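Local coordinates for nitrogenase molybdenum-iron protein alpha chain (PDB 4WES) that forms, with the beta chain, the molybdenum-iron component of nitrogenase, which reduces dinitrogen to ammonia on an iron-molybdenum cofactor, at the interface of chains A and B. Sequence-based numbering; all coordinates share one arbitrary frame. Chains: chain A, Nitrogenase molybdenum-iron protein alpha chain; chain B, Nitrogenase molybdenum-iron protein beta chain.

Contact 1: the interface of chains A and B. Residues chain A 84, 103-105; chain B 17-19, 374.
B:Asn18 lies over one face of A:Trp84 where the alpha and beta chains of the nitrogenase MoFe protein, an alpha2beta2 tetramer of the NifD/NifK family, join. The polar contacts centre on the asparagine, which pairs its backbone N and its amide oxygen with the backbone O and N of A:Val105. The B:Asn18 N gives a hydrogen bond to A:Val105 O (3.1 Å), and the amide oxygen OD1 accepts one from A:Val105 N (3.0 Å), the donor lying nearly along the C=O axis. With CG beside its own backbone N (chi1 -64°), the side chain of B:Asn18 folds back toward A:Val105, and one residue thus serves both backbone groups of the valine.

Against the indole, the contact is CH-pi: B:Asn18 CA sits over the six-membered ring, 3.8 Å from the centroid. The amide of B:Asn18 lies 22° from parallel to the indole, its CG 3.4 Å from A:Trp84 CZ2. Within chain A, the indole NE1 donates to A:Glu103 O at 3.1 Å, which should limit swivelling of the ring.

Apolar contacts finish the patch. A:Val105 CG2 touches B:Pro19 CD at 3.8 Å, A:Tyr104 CD1 meets the methyl CG2 of B:Ile17, and B:Phe374 CD2 reaches the indole edge in plane, 4.0 Å from CH2.

Contact 2: the interface of chains A and B. Residues chain A 77, 105, 107, 109; chain B 16, 19, 21.
A:Ile77 rests its CD1 methyl against both B:Pro19 and B:Arg16, 3.8 Å from CB of the proline ring and 3.7 Å from CG of the arginine. Its CG1 branch, anti to the backbone N (chi1 -161°), carries that methyl into the contact, while CB and CG2 lie against the aliphatic end of B:Lys21. This small apolar centre belongs to the alpha-beta interface of the MoFe protein, beside the shared [8Fe-7S] P-cluster, whose pocket includes A:Ile77.

Outward from it, A:Ser107 and B:Arg16 pair as an antiparallel beta bridge: A:Ser107 N donates to B:Arg16 O and B:Arg16 N to A:Ser107 O. Water 1 joins the same two residues, 3.0 Å from the serine hydroxyl OG and 3.1 Å from B:Arg16 O.

At the polar rim, A:Asp109 forms salt bridges with two beta-chain cations, one at each carboxylate oxygen. B:Lys21 brings NZ to the syn lone pair of A:Asp109 OD1 at 2.8 Å. B:Arg16 instead bends at chi2 and chi3, turning its guanidinium 70° from the carboxylate plane. Its NE bonds A:Asp109 OD2 at 3.1 Å almost straight, with OD2 in the guanidinium plane but NE above the plane of the carboxylate.

Contact 3: the interface of chains A and B. Residues chain A 469-470, 473; chain B 62-63, 65, 216.
A:Val470 sets its two methyls against B:Tyr216, B:Pro63 and B:Met65, making the close-packed part of an alpha-beta contact within the NifD/NifK-family heterodimer. Here helix 465-473 of the alpha chain rests on beta-chain loop residues. CG1 stands over the centre of the B:Tyr216 ring, 3.8 Å from its centroid, as a CH-pi contact. CG2 points to the terminal methyl CE of B:Met65 at 3.6 Å and lies 3.9 Å from B:Pro63 CB. The valine has CG1 anti to the backbone N (chi1 172°), dividing its branches between tyrosine face and methionine. A:Lys473 CB abuts the edge of the same tyrosine ring, in its plane.

B:Pro63 also leans on A:Phe469, its CD 3.6 Å from CB, while the phenylalanine ring runs beside the B:Glu62 backbone.

The polar side has fewer apolar contacts and may be looser, although B:Glu62 also belongs to a beta-chain iron(II) site. A:Lys473 bends at chi2 (-70°), runs its CE past B:Pro63 CD at 3.8 Å, and crosses the B:Glu62 side chain at about a right angle. A:Lys473 NZ forms a salt bridge with B:Glu62 OE1 at 2.8 Å, on the syn lone pair of that oxygen; the bond to B:Glu62 OE2, at 3.0 Å, is weak.

Contact 1: the interface of chains A and B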
# COMPACT_ATOMS: atom_id res chain seq x y z
N TRP A 84 15.20 2.90 21.44
CA TRP A 84 14.35 1.82 20.93
C TRP A 84 14.65 1.51 19.46
O TRP A 84 13.93 1.90 18.54
CB TRP A 84 12.88 2.16 21.17
CG TRP A 84 11.90 1.05 21.09
CD1 TRP A 84 12.13 -0.27 20.89
CD2 TRP A 84 10.49 1.19 21.22
NE1 TRP A 84 10.96 -0.99 20.90
CE2 TRP A 84 9.93 -0.09 21.06
CE3 TRP A 84 9.64 2.27 21.38
CZ2 TRP A 84 8.56 -0.31 21.09
CZ3 TRP A 84 8.27 2.06 21.43
CH2 TRP A 84 7.75 0.77 21.29
N GLU A 103 13.96 -6.15 21.16
CA GLU A 103 12.78 -5.54 20.59
C GLU A 103 12.04 -4.65 21.58
O GLU A 103 11.02 -4.09 21.23
CB GLU A 103 11.85 -6.61 20.01
CG GLU A 103 12.49 -7.42 18.89
CD GLU A 103 11.96 -8.83 18.69
OE1 GLU A 103 12.09 -9.34 17.56
OE2 GLU A 103 11.47 -9.45 19.67
N TYR A 104 12.57 -4.52 22.79
CA TYR A 104 11.90 -3.84 23.88
C TYR A 104 12.74 -2.68 24.40
O TYR A 104 13.95 -2.73 24.34
CB TYR A 104 11.67 -4.77 25.08
CG TYR A 104 10.84 -5.98 24.78
CD1 TYR A 104 9.48 -6.01 25.02
CD2 TYR A 104 11.41 -7.14 24.25
CE1 TYR A 104 8.72 -7.14 24.75
CE2 TYR A 104 10.64 -8.26 23.98
CZ TYR A 104 9.31 -8.27 24.25
OH TYR A 104 8.58 -9.39 23.97
N VAL A 105 12.08 -1.67 24.97
CA VAL A 105 12.76 -0.75 25.88
C VAL A 105 11.99 -0.68 27.19
O VAL A 105 10.75 -0.72 27.21
CB VAL A 105 12.97 0.67 25.30
CG1 VAL A 105 14.03 0.64 24.21
CG2 VAL A 105 11.67 1.29 24.79
N ILE B 17 7.05 -0.23 29.31
CA ILE B 17 7.64 -1.05 28.27
C ILE B 17 7.08 -0.58 26.93
O ILE B 17 5.88 -0.54 26.76
CB ILE B 17 7.32 -2.56 28.46
CG1 ILE B 17 7.64 -3.05 29.87
CG2 ILE B 17 8.04 -3.36 27.39
CD1 ILE B 17 7.14 -4.46 30.15
N ASN B 18 7.97 -0.24 25.98
CA ASN B 18 7.52 0.00 24.61
C ASN B 18 6.46 1.11 24.57
O ASN B 18 5.29 0.90 24.19
CB ASN B 18 7.03 -1.27 23.95
CG ASN B 18 8.13 -2.30 23.77
OD1 ASN B 18 9.27 -2.08 24.15
ND2 ASN B 18 7.77 -3.44 23.19
N PRO B 19 6.83 2.33 24.97
CA PRO B 19 5.86 3.39 25.23
C PRO B 19 5.13 3.91 23.98
O PRO B 19 5.69 3.96 22.89
CB PRO B 19 6.71 4.47 25.87
CG PRO B 19 8.05 4.31 25.25
CD PRO B 19 8.21 2.79 25.22
N PHE B 374 2.62 -0.27 24.11
CA PHE B 374 2.55 -1.31 23.09
C PHE B 374 2.62 -2.71 23.68
O PHE B 374 2.21 -3.66 23.04
CB PHE B 374 3.65 -1.13 22.04
CG PHE B 374 3.42 -0.06 21.00
CD1 PHE B 374 2.82 -0.37 19.80
CD2 PHE B 374 3.81 1.26 21.20
CE1 PHE B 374 2.64 0.57 18.82
CE2 PHE B 374 3.62 2.22 20.23
CZ PHE B 374 3.02 1.87 19.04

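Contact 2: the interface of chains A and B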
# COMPACT_ATOMS: atom_id res chain seq x y z
N ILE A 77 10.58 9.61 29.86
CA ILE A 77 10.43 8.56 28.85
C ILE A 77 11.38 8.67 27.65
O ILE A 77 11.68 7.62 27.05
CB ILE A 77 8.96 8.48 28.35
CG1 ILE A 77 8.68 7.14 27.67
CG2 ILE A 77 8.61 9.65 27.44
CD1 ILE A 77 8.88 5.93 28.58
N VAL A 105 12.08 -1.67 24.97
CA VAL A 105 12.76 -0.75 25.88
C VAL A 105 11.99 -0.68 27.19
O VAL A 105 10.75 -0.72 27.21
CB VAL A 105 12.97 0.67 25.30
CG1 VAL A 105 14.03 0.64 24.21
CG2 VAL A 105 11.67 1.29 24.79
N SER A 107 11.71 1.26 31.14
CA SER A 107 12.06 2.44 31.90
C SER A 107 11.12 2.65 33.06
O SER A 107 10.08 1.99 33.21
CB SER A 107 12.00 3.66 31.03
OG SER A 107 10.65 4.00 30.78
N ASP A 109 9.86 5.71 33.53
CA ASP A 109 8.88 6.68 33.06
C ASP A 109 8.59 7.74 34.15
O ASP A 109 7.47 7.96 34.55
CB ASP A 109 7.60 5.96 32.63
CG ASP A 109 6.55 6.82 31.99
OD1 ASP A 109 6.84 7.93 31.48
OD2 ASP A 109 5.40 6.33 31.95
N ARG B 16 7.59 0.70 32.64
CA ARG B 16 7.03 1.10 31.35
C ARG B 16 7.79 0.34 30.26
O ARG B 16 9.01 0.31 30.27
CB ARG B 16 7.18 2.60 31.22
CG ARG B 16 6.72 3.20 29.90
CD ARG B 16 5.26 3.02 29.59
NE ARG B 16 4.43 3.70 30.58
CZ ARG B 16 3.19 3.36 30.90
NH1 ARG B 16 2.63 2.28 30.38
NH2 ARG B 16 2.50 4.08 31.78
N PRO B 19 6.83 2.33 24.97
CA PRO B 19 5.86 3.39 25.23
C PRO B 19 5.13 3.91 23.98
O PRO B 19 5.69 3.96 22.89
CB PRO B 19 6.71 4.47 25.87
CG PRO B 19 8.05 4.31 25.25
CD PRO B 19 8.21 2.79 25.22
N LYS B 21 4.30 7.06 23.55
CA LYS B 21 4.56 8.49 23.65
C LYS B 21 6.07 8.66 23.64
O LYS B 21 6.82 7.70 23.87
CB LYS B 21 4.03 9.09 24.97
CG LYS B 21 4.62 8.45 26.23
CD LYS B 21 4.47 9.28 27.48
CE LYS B 21 5.06 8.54 28.67
NZ LYS B 21 5.03 9.34 29.93
O HOH W 1 10.14 2.46 28.28

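Contact 3: the interface of chains A and B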
# COMPACT_ATOMS: atom_id res chain seq x y z
N PHE A 469 20.89 14.35 5.28
CA PHE A 469 20.00 15.07 4.37
C PHE A 469 20.47 16.51 4.12
O PHE A 469 20.16 17.07 3.07
CB PHE A 469 18.55 14.98 4.84
CG PHE A 469 18.07 13.57 4.94
CD1 PHE A 469 17.96 12.77 3.80
CD2 PHE A 469 17.73 13.02 6.16
CE1 PHE A 469 17.57 11.45 3.89
CE2 PHE A 469 17.33 11.70 6.25
CZ PHE A 469 17.25 10.92 5.13
N VAL A 470 21.18 17.10 5.07
CA VAL A 470 21.77 18.41 4.84
C VAL A 470 22.71 18.33 3.66
O VAL A 470 22.68 19.18 2.75
CB VAL A 470 22.56 18.89 6.11
CG1 VAL A 470 23.35 20.16 5.84
CG2 VAL A 470 21.61 19.07 7.28
N LYS A 473 20.71 17.49 0.30
CA LYS A 473 19.95 18.63 -0.21
C LYS A 473 20.85 19.48 -1.12
O LYS A 473 20.37 20.14 -2.04
CB LYS A 473 19.42 19.52 0.91
CG LYS A 473 18.21 19.00 1.66
CD LYS A 473 16.91 18.99 0.90
CE LYS A 473 15.78 18.65 1.84
NZ LYS A 473 14.46 18.58 1.16
N GLU B 62 14.30 14.26 6.15
CA GLU B 62 14.64 15.67 5.92
C GLU B 62 15.61 16.11 6.97
O GLU B 62 15.63 15.53 8.07
CB GLU B 62 13.41 16.57 6.01
CG GLU B 62 12.39 16.44 4.88
CD GLU B 62 12.96 17.01 3.60
OE1 GLU B 62 12.84 18.27 3.43
OE2 GLU B 62 13.51 16.25 2.75
N PRO B 63 16.36 17.19 6.72
CA PRO B 63 17.10 17.83 7.79
C PRO B 63 16.13 18.29 8.90
O PRO B 63 14.97 18.59 8.62
CB PRO B 63 17.71 19.07 7.10
CG PRO B 63 17.75 18.69 5.65
CD PRO B 63 16.48 17.92 5.45
N MET B 65 17.03 21.01 11.98
CA MET B 65 18.06 21.79 12.65
C MET B 65 17.63 22.22 14.04
O MET B 65 16.47 22.62 14.22
CB MET B 65 18.31 23.06 11.83
CG MET B 65 19.24 22.82 10.66
SD MET B 65 20.88 22.45 11.29
CE MET B 65 21.49 21.35 10.05
N TYR B 216 21.42 23.52 -0.12
CA TYR B 216 20.85 23.37 1.20
C TYR B 216 20.47 24.73 1.73
O TYR B 216 21.30 25.65 1.70
CB TYR B 216 21.83 22.71 2.17
CG TYR B 216 21.30 22.71 3.57
CD1 TYR B 216 20.21 21.96 3.93
CD2 TYR B 216 21.88 23.52 4.54
CE1 TYR B 216 19.68 21.99 5.21
CE2 TYR B 216 21.37 23.57 5.82
CZ TYR B 216 20.28 22.81 6.15
OH TYR B 216 19.77 22.90 7.42

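Contacts 1 and 2 are neighbours, their C-alpha centres about 7 Å apart, and share A:Val105 and B:Pro19. The beta-chain run from strand 16-17 through the following loop serves both, so the two form one continuous seam against alpha-chain residues around strand 106-107 and helix 77-81. Contact 3 stands about 29 Å from each and shares no residue with them, joining alpha helix 465-473 to different beta loops. Gripping the pair at such separate places should help fix the relative orientation of the two chains, which matters because the P-cluster takes ligands from both.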